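Local coordinates for putative lipoprotein (Campylobacter jejuni subsp. jejuni, PDB 4GIO), which is of unknown function but is a putative bacterial lipoprotein whose domain adopts a variant of the immunoglobulin fold, at residues A[18-21]-A[22-26]; A[64-67]-A[68-71]. All coordinates share one frame; numbering follows the deposited sequence.

Contact 1: A[18-21]-A[22-26]; sequences SNLP and KSLVK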
ATOM      1  N   SER A  18       9.121   3.751 -12.198  1.00 20.18           N
ATOM      2  CA  SER A  18       9.536   3.333 -13.545  1.00 22.71           C
ATOM      3  C   SER A  18      10.341   2.014 -13.664  1.00 22.95           C
ATOM      4  O   SER A  18      10.295   1.357 -14.700  1.00 23.40           O
ATOM      5  CB  SER A  18      10.249   4.476 -14.270  1.00 23.74           C
ATOM      6  OG  SER A  18      11.449   4.838 -13.671  1.00 24.87           O
ATOM      7  N   ASN A  19      11.054   1.621 -12.626  1.00 22.96           N
ATOM      8  CA  ASN A  19      11.795   0.382 -12.653  1.00 22.76           C
ATOM      9  C   ASN A  19      11.012  -0.811 -12.130  1.00 24.27           C
ATOM     10  O   ASN A  19      11.589  -1.864 -11.964  1.00 25.90           O
ATOM     11  CB  ASN A  19      13.110   0.538 -11.921  1.00 22.10           C
ATOM     12  CG  ASN A  19      14.010   1.547 -12.574  1.00 22.45           C
ATOM     13  OD1 ASN A  19      14.264   1.488 -13.749  1.00 21.66           O
ATOM     14  ND2 ASN A  19      14.528   2.479 -11.792  1.00 25.81           N
ATOM     15  N   LEU A  20       9.700  -0.692 -11.918  1.00 22.00           N
ATOM     16  CA  LEU A  20       8.911  -1.866 -11.567  1.00 21.76           C
ATOM     17  C   LEU A  20       7.977  -2.264 -12.738  1.00 23.16           C
ATOM     18  O   LEU A  20       7.450  -1.394 -13.403  1.00 24.23           O
ATOM     19  CB  LEU A  20       8.063  -1.520 -10.324  1.00 21.38           C
ATOM     20  CG  LEU A  20       8.917  -1.192  -9.096  1.00 18.69           C
ATOM     21  CD1 LEU A  20       7.999  -0.915  -7.893  1.00 21.92           C
ATOM     22  CD2 LEU A  20       9.833  -2.358  -8.812  1.00 18.12           C
ATOM     23  N   PRO A  21       7.688  -3.551 -12.904  1.00 24.98           N
ATOM     24  CA  PRO A  21       6.732  -3.940 -13.925  1.00 26.64           C
ATOM     25  C   PRO A  21       5.313  -3.454 -13.594  1.00 28.02           C
ATOM     26  O   PRO A  21       4.902  -3.324 -12.402  1.00 23.99           O
ATOM     27  CB  PRO A  21       6.819  -5.455 -13.895  1.00 26.19           C
ATOM     28  CG  PRO A  21       7.195  -5.763 -12.554  1.00 25.73           C
ATOM     29  CD  PRO A  21       8.178  -4.726 -12.175  1.00 25.96           C
ATOM     30  N   LYS A  22       4.571  -3.168 -14.651  1.00 29.69           N
ATOM     31  CA  LYS A  22       3.223  -2.602 -14.500  1.00 31.42           C
ATOM     32  C   LYS A  22       2.338  -3.606 -13.867  1.00 30.19           C
ATOM     33  O   LYS A  22       1.372  -3.220 -13.228  1.00 30.62           O
ATOM     34  CB  LYS A  22       2.598  -2.222 -15.866  1.00 33.23           C
ATOM     35  CG  LYS A  22       2.817  -0.772 -16.281  1.00 37.78           C
ATOM     36  CD  LYS A  22       4.316  -0.430 -16.366  1.00 41.76           C
ATOM     37  CE  LYS A  22       4.973  -0.710 -17.719  1.00 42.22           C
ATOM     38  NZ  LYS A  22       6.539  -0.825 -17.611  1.00 43.11           N
ATOM     39  N   SER A  23       2.644  -4.892 -14.061  1.00 29.16           N
ATOM     40  CA  SER A  23       1.765  -5.953 -13.599  1.00 28.75           C
ATOM     41  C   SER A  23       2.098  -6.391 -12.173  1.00 25.88           C
ATOM     42  O   SER A  23       1.580  -7.393 -11.723  1.00 26.01           O
ATOM     43  CB  SER A  23       1.778  -7.169 -14.547  1.00 28.81           C
ATOM     44  OG  SER A  23       2.989  -7.939 -14.381  1.00 35.77           O
ATOM     45  N   LEU A  24       2.978  -5.663 -11.485  1.00 23.16           N
ATOM     46  CA  LEU A  24       3.331  -6.006 -10.075  1.00 21.69           C
ATOM     47  C   LEU A  24       2.133  -6.135  -9.166  1.00 21.01           C
ATOM     48  O   LEU A  24       2.014  -7.093  -8.408  1.00 17.96           O
ATOM     49  CB  LEU A  24       4.269  -4.975  -9.444  1.00 22.00           C
ATOM     50  CG  LEU A  24       4.831  -5.412  -8.060  1.00 19.19           C
ATOM     51  CD1 LEU A  24       5.767  -6.623  -8.189  1.00 23.81           C
ATOM     52  CD2 LEU A  24       5.591  -4.225  -7.505  1.00 22.94           C
ATOM     53  N   VAL A  25       1.224  -5.168  -9.262  1.00 21.67           N
ATOM     54  CA  VAL A  25       0.028  -5.188  -8.410  1.00 23.00           C
ATOM     55  C   VAL A  25      -1.073  -6.054  -9.039  1.00 22.77           C
ATOM     56  O   VAL A  25      -1.549  -5.734 -10.117  1.00 24.41           O
ATOM     57  CB  VAL A  25      -0.520  -3.748  -8.197  1.00 23.20           C
ATOM     58  CG1 VAL A  25      -1.799  -3.795  -7.371  1.00 21.64           C
ATOM     59  CG2 VAL A  25       0.544  -2.885  -7.498  1.00 25.70           C
ATOM     60  N   LYS A  26      -1.452  -7.117  -8.367  1.00 22.56           N
ATOM     61  CA  LYS A  26      -2.496  -8.059  -8.824  1.00 24.56           C
ATOM     62  C   LYS A  26      -3.900  -7.524  -8.568  1.00 26.19           C
ATOM     63  O   LYS A  26      -4.773  -7.548  -9.450  1.00 25.36           O
ATOM     64  CB  LYS A  26      -2.299  -9.391  -8.101  1.00 25.43           C
ATOM     65  CG  LYS A  26      -1.190 -10.301  -8.712  1.00 27.39           C
ATOM     66  CD  LYS A  26      -0.163  -9.540  -9.615  1.00 26.64           C
ATOM     67  CE  LYS A  26      -0.466  -9.813 -11.087  1.00 31.61           C
ATOM     68  NZ  LYS A  26       0.759  -9.868 -11.886  1.00 33.07           N
TER
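Leu-24 N donates to Pro-21 O over 3.2 Å, the hydrogen bond that closes a type I beta turn from Pro-21 to Leu-24. Its N-H...O angle of 160° is fairly straight at the donor, yet the nitrogen stands well above the carbonyl plane, 63° out of it. Lys-22 and Ser-23 take the two corner positions. Leu-24 meets both Pro-21 and Leu-20. Leu-24 CB lies 3.4 Å from Pro-21 O. The ring is touched as well, with Pro-21 CG 4.3 Å from Leu-24 CB. With CG anti to the backbone N (chi1 -171°), methyl CD2 of Leu-24 comes to 4.1 Å from Leu-20 CD1, the two side chains crossing at a slant. Beyond the turn, Lys-26 folds back and its NZ reaches Ser-23 O at 2.6 Å, tying the start of strand 25-32 to the corner. Leu-20 touches strands 98-105 and 50-59 of one sheet, through Ile-103 and Val-52, while Leu-24 touches Leu-44 of strand 38-44 in the other. The chemistry is therefore two-sided: the polar corner residues are exposed, whereas the two buried leucines join where the chain crosses between the two sheets of the immunoglobulin-like fold.

Contact 2: A[64-67]-A[68-71]; sequences FVLR and DVLN
Val-69 presents both methyls to Leu-66 because chi1 of -62° puts CG1 beside its own backbone N and CG2 between that nitrogen and the carbonyl carbon. CG1 of Val-69 lies 3.9 Å from Leu-66 CB; the other methyl, Val-69 CG2, sits 3.5 Å from Leu-66 O. The leucine torsion (chi1 -72°) bears on a further touch, that of Leu-66 CD1 with Val-69 CG1 at 4.1 Å. The two side chains cross at about a right angle, an apolar contact between residues three apart. The bend they form is part of the long connection between strands 50-59 and 75-79, at the surface of the immunoglobulin-like domain. No direct hydrogen bond joins 64-67 to 68-71. Instead, a water lies 2.8 Å from both Leu-66 O and Asn-71 OD1 and bridges them, so the link runs through the amide oxygen of the asparagine. Arg-67 turns back along the chain, and one face of its guanidinium lies over Val-65 CB, which is offset toward the rim of the group. Asp-68 OD1 forms a salt bridge with Arg-95, which Leu-66 and Val-69 also touch; Leu-66 is further anchored by backbone hydrogen bonding with Trp-58. The bend thus combines a small apolar contact with water-mediated and ionic links, and its charged group at Asp-68 joins it to a neighbouring loop.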
ATOM      1  N   PHE A  64      -8.242  14.052   0.974  1.00 16.35           N
ATOM      2  CA  PHE A  64      -7.110  14.838   1.401  1.00 17.44           C
ATOM      3  C   PHE A  64      -6.165  13.946   2.227  1.00 18.87           C
ATOM      4  O   PHE A  64      -6.605  13.107   3.027  1.00 16.85           O
ATOM      5  CB  PHE A  64      -7.494  15.983   2.324  1.00 18.82           C
ATOM      6  CG  PHE A  64      -8.426  17.038   1.692  1.00 20.87           C
ATOM      7  CD1 PHE A  64      -8.318  17.362   0.324  1.00 22.96           C
ATOM      8  CD2 PHE A  64      -9.346  17.742   2.483  1.00 25.37           C
ATOM      9  CE1 PHE A  64      -9.135  18.400  -0.283  1.00 22.56           C
ATOM     10  CE2 PHE A  64     -10.215  18.753   1.883  1.00 25.54           C
ATOM     11  CZ  PHE A  64     -10.076  19.076   0.506  1.00 23.69           C
ATOM     12  N   VAL A  65      -4.879  14.172   2.061  1.00 16.89           N
ATOM     13  CA  VAL A  65      -3.929  13.504   2.923  1.00 19.53           C
ATOM     14  C   VAL A  65      -4.150  13.864   4.397  1.00 19.93           C
ATOM     15  O   VAL A  65      -4.228  15.042   4.769  1.00 20.24           O
ATOM     16  CB  VAL A  65      -2.484  13.821   2.475  1.00 18.87           C
ATOM     17  CG1 VAL A  65      -1.491  13.164   3.417  1.00 19.52           C
ATOM     18  CG2 VAL A  65      -2.292  13.277   1.084  1.00 19.63           C
ATOM     19  N   LEU A  66      -4.286  12.841   5.231  1.00 20.12           N
ATOM     20  CA  LEU A  66      -4.293  13.073   6.656  1.00 20.45           C
ATOM     21  C   LEU A  66      -2.840  13.317   7.100  1.00 21.42           C
ATOM     22  O   LEU A  66      -2.004  12.393   7.120  1.00 22.77           O
ATOM     23  CB  LEU A  66      -4.872  11.884   7.442  1.00 19.11           C
ATOM     24  CG  LEU A  66      -6.368  11.671   7.339  1.00 20.03           C
ATOM     25  CD1 LEU A  66      -6.676  10.298   7.879  1.00 21.08           C
ATOM     26  CD2 LEU A  66      -7.157  12.811   8.132  1.00 23.18           C
ATOM     27  N   ARG A  67      -2.545  14.555   7.471  1.00 22.04           N
ATOM     28  CA  ARG A  67      -1.181  14.943   7.746  1.00 22.73           C
ATOM     29  C   ARG A  67      -0.911  14.991   9.203  1.00 23.38           C
ATOM     30  O   ARG A  67       0.237  15.167   9.565  1.00 26.47           O
ATOM     31  CB  ARG A  67      -0.881  16.318   7.111  1.00 24.02           C
ATOM     32  CG  ARG A  67      -0.829  16.275   5.581  1.00 25.29           C
ATOM     33  CD  ARG A  67      -0.697  17.671   4.843  1.00 27.39           C
ATOM     34  NE  ARG A  67      -1.270  17.521   3.492  1.00 24.99           N
ATOM     35  CZ  ARG A  67      -0.582  17.153   2.418  1.00 23.40           C
ATOM     36  NH1 ARG A  67       0.712  16.896   2.533  1.00 22.24           N
ATOM     37  NH2 ARG A  67      -1.186  16.936   1.252  1.00 25.87           N
ATOM     38  N   ASP A  68      -1.937  14.850  10.050  1.00 22.33           N
ATOM     39  CA  ASP A  68      -1.742  14.867  11.492  1.00 24.64           C
ATOM     40  C   ASP A  68      -1.855  13.490  12.165  1.00 25.11           C
ATOM     41  O   ASP A  68      -2.076  13.430  13.347  1.00 26.16           O
ATOM     42  CB  ASP A  68      -2.672  15.899  12.184  1.00 24.22           C
ATOM     43  CG  ASP A  68      -4.138  15.546  12.028  1.00 30.68           C
ATOM     44  OD1 ASP A  68      -4.504  14.917  10.993  1.00 34.11           O
ATOM     45  OD2 ASP A  68      -4.927  15.842  12.958  1.00 38.76           O
ATOM     46  N   VAL A  69      -1.603  12.397  11.436  1.00 24.16           N
ATOM     47  CA  VAL A  69      -1.664  11.018  11.992  1.00 23.92           C
ATOM     48  C   VAL A  69      -0.224  10.515  12.026  1.00 24.37           C
ATOM     49  O   VAL A  69       0.589  11.081  11.355  1.00 23.08           O
ATOM     50  CB  VAL A  69      -2.525  10.071  11.077  1.00 22.72           C
ATOM     51  CG1 VAL A  69      -3.952  10.535  10.994  1.00 24.56           C
ATOM     52  CG2 VAL A  69      -1.877   9.999   9.639  1.00 20.32           C
ATOM     53  N   LEU A  70       0.121   9.525  12.856  1.00 25.41           N
ATOM     54  CA  LEU A  70       1.491   9.031  12.950  1.00 26.66           C
ATOM     55  C   LEU A  70       1.787   8.345  11.617  1.00 28.49           C
ATOM     56  O   LEU A  70       1.072   7.438  11.220  1.00 30.11           O
ATOM     57  CB  LEU A  70       1.646   7.995  14.073  1.00 26.25           C
ATOM     58  CG  LEU A  70       2.000   8.468  15.475  1.00 29.25           C
ATOM     59  CD1 LEU A  70       2.214   7.299  16.453  1.00 31.56           C
ATOM     60  CD2 LEU A  70       3.216   9.407  15.504  1.00 27.75           C
ATOM     61  N   ASN A  71       2.768   8.823  10.881  1.00 30.04           N
ATOM     62  CA  ASN A  71       3.070   8.086   9.667  1.00 32.31           C
ATOM     63  C   ASN A  71       4.269   7.196   9.855  1.00 31.15           C
ATOM     64  O   ASN A  71       5.208   7.506  10.600  1.00 32.25           O
ATOM     65  CB  ASN A  71       3.197   8.991   8.428  1.00 32.68           C
ATOM     66  CG  ASN A  71       1.878   9.688   8.094  1.00 35.75           C
ATOM     67  OD1 ASN A  71       0.892   9.032   7.657  1.00 35.39           O
ATOM     68  ND2 ASN A  71       1.824  10.996   8.376  1.00 38.25           N
TER
HETATM   69  O   HOH W   1      -1.210   9.883   6.035  1.00 15.05           O

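Contacts 1 and 2 lie on opposite sides of the chain's centre, with centres 26 Å apart and nearest atoms about 19 Å apart, so neither touches the other. Both are local bends, the first running directly into strand 25-32. Contact 1 leads from strand 14-16 of the four-stranded sheet into the three-stranded one and is partly buried; contact 2 lies between strands 50-59 and 75-79, both of the four-stranded sheet, and is a surface contact with one buried residue. In contact 1 a direct backbone bond closes the turn 21-24, with Leu-20 and Leu-24 in apolar contact beside it. Contact 2 has no direct bond across it and combines apolar packing with a water bridge, while its aspartate pairs outside the bend with Arg-95.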